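Local structure of protein ShdD (Sedimentibacter hydroxybenzoicus, 7AE5) at residues M1-H4 with R5-S8; K48-D51 with N52-A55. The protein takes part in the non-oxidative decarboxylation and detoxification of phenolic compounds under anaerobic conditions, though its precise biochemical role is unknown. All blocks are in the same frame, centred on the assembly; numbering follows the deposited sequence.

Interaction 1 (M1-H4 with R5-S8); sequences MKCH and RCGS. With ZN (zinc ion), chain Z.
Cys-3 and Ser-8 meet through a nearly straight backbone bond, Cys-3 N to Ser-8 O at 2.8 Å (171° at the hydrogen), and within the loop so closed Gly-7 N returns to Cys-3 O in a more bent bond. This is a zinc knuckle, the tight CxxC turn in which two cysteine sulfurs bind one metal while backbone N-H groups point at those sulfurs. Cys-3 SG and Cys-6 SG each lie 2.3 Å from the zinc ion; Cys-28 and Cys-31, on a second CxxC, complete the four-sulfur site. The two sulfurs reach the same zinc ion by different torsions: Cys-3 SG lies anti to its backbone N (chi1 161°), whereas Cys-6 SG sits between N and the carbonyl carbon (chi1 79°). Cys-6 N donates almost linearly to Cys-3 SG, and Arg-5 N adds a weak bond to the same sulfur. Cys-6 SG in turn accepts one N-H, from Ser-8 N at 3.6 Å. Such N-H donors would be expected to offset part of the thiolate charge. The turn at Gly-7 uses a positive phi, readily adopted by glycine. Arg-5 turns its guanidinium away from the turn, to Cys-31 O and to Gly-274 O of the phenolic acid decarboxylase chain. The aliphatic part of Lys-2 runs alongside the Gly-7 carbonyl, with Lys-2 CE 3.4 Å from Gly-7 O.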
loop_
_atom_site.group_PDB
_atom_site.type_symbol
_atom_site.label_atom_id
_atom_site.label_comp_id
_atom_site.label_asym_id
_atom_site.label_seq_id
_atom_site.Cartn_x
_atom_site.Cartn_y
_atom_site.Cartn_z
ATOM N N MET H 1 -34.326 50.061 -9.318
ATOM C CA MET H 1 -33.426 49.542 -8.294
ATOM C C MET H 1 -33.595 48.032 -8.153
ATOM O O MET H 1 -34.501 47.558 -7.467
ATOM C CB MET H 1 -33.681 50.241 -6.960
ATOM C CG MET H 1 -32.424 50.545 -6.172
ATOM S SD MET H 1 -32.681 50.367 -4.399
ATOM C CE MET H 1 -34.198 51.297 -4.183
ATOM N N LYS H 2 -32.707 47.284 -8.798
ATOM C CA LYS H 2 -32.870 45.849 -8.962
ATOM C C LYS H 2 -32.190 45.076 -7.837
ATOM O O LYS H 2 -31.253 45.550 -7.191
ATOM C CB LYS H 2 -32.306 45.404 -10.311
ATOM C CG LYS H 2 -32.927 46.116 -11.508
ATOM C CD LYS H 2 -32.510 45.490 -12.837
ATOM C CE LYS H 2 -31.266 44.621 -12.696
ATOM N NZ LYS H 2 -30.878 44.001 -13.994
ATOM N N CYS H 3 -32.683 43.860 -7.616
ATOM C CA CYS H 3 -32.064 42.958 -6.658
ATOM C C CYS H 3 -30.710 42.497 -7.187
ATOM O O CYS H 3 -30.610 41.995 -8.310
ATOM C CB CYS H 3 -32.979 41.763 -6.398
ATOM S SG CYS H 3 -32.152 40.327 -5.690
ATOM N N HIS H 4 -29.665 42.670 -6.375
ATOM C CA HIS H 4 -28.307 42.395 -6.834
ATOM C C HIS H 4 -28.063 40.915 -7.104
ATOM O O HIS H 4 -27.124 40.582 -7.834
ATOM C CB HIS H 4 -27.295 42.905 -5.805
ATOM C CG HIS H 4 -27.365 44.382 -5.572
ATOM N ND1 HIS H 4 -28.275 44.956 -4.711
ATOM C CD2 HIS H 4 -26.641 45.402 -6.089
ATOM C CE1 HIS H 4 -28.107 46.266 -4.707
ATOM N NE2 HIS H 4 -27.122 46.563 -5.534
ATOM N N ARG H 5 -28.882 40.027 -6.545
ATOM C CA ARG H 5 -28.651 38.594 -6.672
ATOM C C ARG H 5 -29.340 38.000 -7.898
ATOM O O ARG H 5 -28.711 37.275 -8.675
ATOM C CB ARG H 5 -29.122 37.874 -5.406
ATOM C CG ARG H 5 -29.170 36.362 -5.538
ATOM C CD ARG H 5 -28.932 35.693 -4.198
ATOM N NE ARG H 5 -30.166 35.541 -3.436
ATOM C CZ ARG H 5 -30.231 35.032 -2.215
ATOM N NH1 ARG H 5 -29.146 34.623 -1.578
ATOM N NH2 ARG H 5 -31.414 34.934 -1.614
ATOM N N CYS H 6 -30.625 38.290 -8.084
ATOM C CA CYS H 6 -31.400 37.695 -9.162
ATOM C C CYS H 6 -31.867 38.705 -10.202
ATOM O O CYS H 6 -32.511 38.310 -11.180
ATOM C CB CYS H 6 -32.606 36.944 -8.587
ATOM S SG CYS H 6 -33.984 38.003 -8.132
ATOM N N GLY H 7 -31.562 39.989 -10.023
ATOM C CA GLY H 7 -31.872 41.001 -11.011
ATOM C C GLY H 7 -33.315 41.445 -11.069
ATOM O O GLY H 7 -33.651 42.286 -11.913
ATOM N N SER H 8 -34.181 40.921 -10.207
ATOM C CA SER H 8 -35.590 41.281 -10.256
ATOM C C SER H 8 -35.804 42.724 -9.811
ATOM O O SER H 8 -35.101 43.243 -8.939
ATOM C CB SER H 8 -36.410 40.340 -9.375
ATOM O OG SER H 8 -37.577 40.982 -8.894
HETATM ZN ZN ZN Z . -33.758 38.656 -5.911
#

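Interaction 2 (K48-D51 with N52-A55)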
loop_
_atom_site.group_PDB
_atom_site.type_symbol
_atom_site.label_atom_id
_atom_site.label_comp_id
_atom_site.label_asym_id
_atom_site.label_seq_id
_atom_site.Cartn_x
_atom_site.Cartn_y
_atom_site.Cartn_z
ATOM N N LYS H 48 -25.431 34.168 -7.629
ATOM C CA LYS H 48 -26.534 34.815 -8.323
ATOM C C LYS H 48 -27.606 33.790 -8.676
ATOM O O LYS H 48 -27.317 32.621 -8.945
ATOM C CB LYS H 48 -26.037 35.511 -9.591
ATOM C CG LYS H 48 -25.243 36.782 -9.334
ATOM C CD LYS H 48 -24.833 37.453 -10.635
ATOM C CE LYS H 48 -24.211 38.814 -10.377
ATOM N NZ LYS H 48 -23.817 39.486 -11.645
ATOM N N LEU H 49 -28.857 34.240 -8.671
ATOM C CA LEU H 49 -29.992 33.374 -8.936
ATOM C C LEU H 49 -30.734 33.845 -10.180
ATOM O O LEU H 49 -30.620 35.000 -10.599
ATOM C CB LEU H 49 -30.950 33.335 -7.739
ATOM C CG LEU H 49 -30.390 32.718 -6.457
ATOM C CD1 LEU H 49 -31.401 32.817 -5.322
ATOM C CD2 LEU H 49 -29.985 31.272 -6.699
ATOM N N ASP H 50 -31.488 32.925 -10.774
ATOM C CA ASP H 50 -32.399 33.249 -11.864
ATOM C C ASP H 50 -33.679 32.445 -11.654
ATOM O O ASP H 50 -33.895 31.848 -10.595
ATOM C CB ASP H 50 -31.745 33.000 -13.233
ATOM C CG ASP H 50 -31.330 31.547 -13.450
ATOM O OD1 ASP H 50 -31.878 30.635 -12.795
ATOM O OD2 ASP H 50 -30.440 31.316 -14.296
ATOM N N ASP H 51 -34.531 32.419 -12.680
ATOM C CA ASP H 51 -35.796 31.704 -12.564
ATOM C C ASP H 51 -35.585 30.195 -12.536
ATOM O O ASP H 51 -36.291 29.478 -11.818
ATOM C CB ASP H 51 -36.724 32.098 -13.713
ATOM C CG ASP H 51 -36.821 33.598 -13.892
ATOM O OD1 ASP H 51 -37.766 34.204 -13.345
ATOM O OD2 ASP H 51 -35.947 34.172 -14.577
ATOM N N ASN H 52 -34.617 29.694 -13.306
ATOM C CA ASN H 52 -34.426 28.251 -13.393
ATOM C C ASN H 52 -33.708 27.699 -12.166
ATOM O O ASN H 52 -34.053 26.613 -11.686
ATOM C CB ASN H 52 -33.659 27.893 -14.666
ATOM C CG ASN H 52 -34.241 26.683 -15.371
ATOM O OD1 ASN H 52 -34.009 25.544 -14.965
ATOM N ND2 ASN H 52 -35.011 26.925 -16.427
ATOM N N LYS H 53 -32.710 28.420 -11.647
ATOM C CA LYS H 53 -32.059 27.972 -10.420
ATOM C C LYS H 53 -33.014 28.017 -9.235
ATOM O O LYS H 53 -32.923 27.171 -8.338
ATOM C CB LYS H 53 -30.815 28.814 -10.125
ATOM C CG LYS H 53 -29.595 28.432 -10.950
ATOM C CD LYS H 53 -29.238 29.499 -11.969
ATOM C CE LYS H 53 -28.351 28.943 -13.075
ATOM N NZ LYS H 53 -29.110 28.060 -14.008
ATOM N N ILE H 54 -33.937 28.982 -9.217
ATOM C CA ILE H 54 -34.911 29.062 -8.134
ATOM C C ILE H 54 -35.932 27.937 -8.244
ATOM O O ILE H 54 -36.278 27.292 -7.247
ATOM C CB ILE H 54 -35.586 30.446 -8.127
ATOM C CG1 ILE H 54 -34.702 31.462 -7.403
ATOM C CG2 ILE H 54 -36.961 30.375 -7.480
ATOM C CD1 ILE H 54 -35.078 32.898 -7.679
ATOM N N ALA H 55 -36.425 27.676 -9.458
ATOM C CA ALA H 55 -37.373 26.584 -9.652
ATOM C C ALA H 55 -36.738 25.227 -9.370
ATOM O O ALA H 55 -37.414 24.323 -8.865
ATOM C CB ALA H 55 -37.935 26.622 -11.074
#
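Asp-50 receives the amide of Lys-53 on its carboxylate: Lys-53 N to Asp-50 OD1 is 2.6 Å with 178° at the hydrogen, the signature of an N-cap. The torsion that allows it is chi1 61°, which holds CG between the backbone N and the carbonyl carbon and turns OD1 toward the Lys-53 N-H. Main-chain bonds follow at i to i+4 spacing, Ile-54 N to Asp-50 O at 3.2 Å and Ala-55 N to Asp-51 O at 3.0 Å. Charge pairing uses the other carboxylate oxygen. The Lys-53 chain, bent at chi2 and chi4, folds back across the carboxylate until NZ stands 3.5 Å from Asp-50 OD2, a long salt bridge, while Lys-53 CD lies 3.0 Å from Asp-50 OD1. Asp-51 directs its own carboxylate to Lys-30. The apolar contact is a hydrophobic staple beside the capping bond: Leu-49, before the cap, and Ile-54, fourth after it, cross at about a right angle, Leu-49 CD1 reaching Ile-54 CG1 at 4.1 Å. Leu-49 also packs on Val-272 of the phenolic acid decarboxylase chain. The cap thus starts the short helix 51-55, which follows the loop after strand 34-36 and places the Ile-54 side chain about 6 Å from the zinc ion.

How the interactions relate
From the N terminus, interaction 1 closes its loop first, ahead of strand 11-16; the three-stranded antiparallel sheet follows, and interaction 2 begins helix 51-55 after strand 34-36. The contacts are therefore in series, neither nested nor crossed, with centres 12 Å apart. Their segments nevertheless touch: Arg-5 O and Leu-49 N are 3.0 Å apart, a probable hydrogen bond, and Cys-6 CB packs against Leu-49 O at 3.4 Å. This joins the zinc-binding turn of 1-8 to the chain entering the helix. Arg-5 and Leu-49 both also pack on the phenolic acid decarboxylase chain, so the junction lies at the interface between subunits.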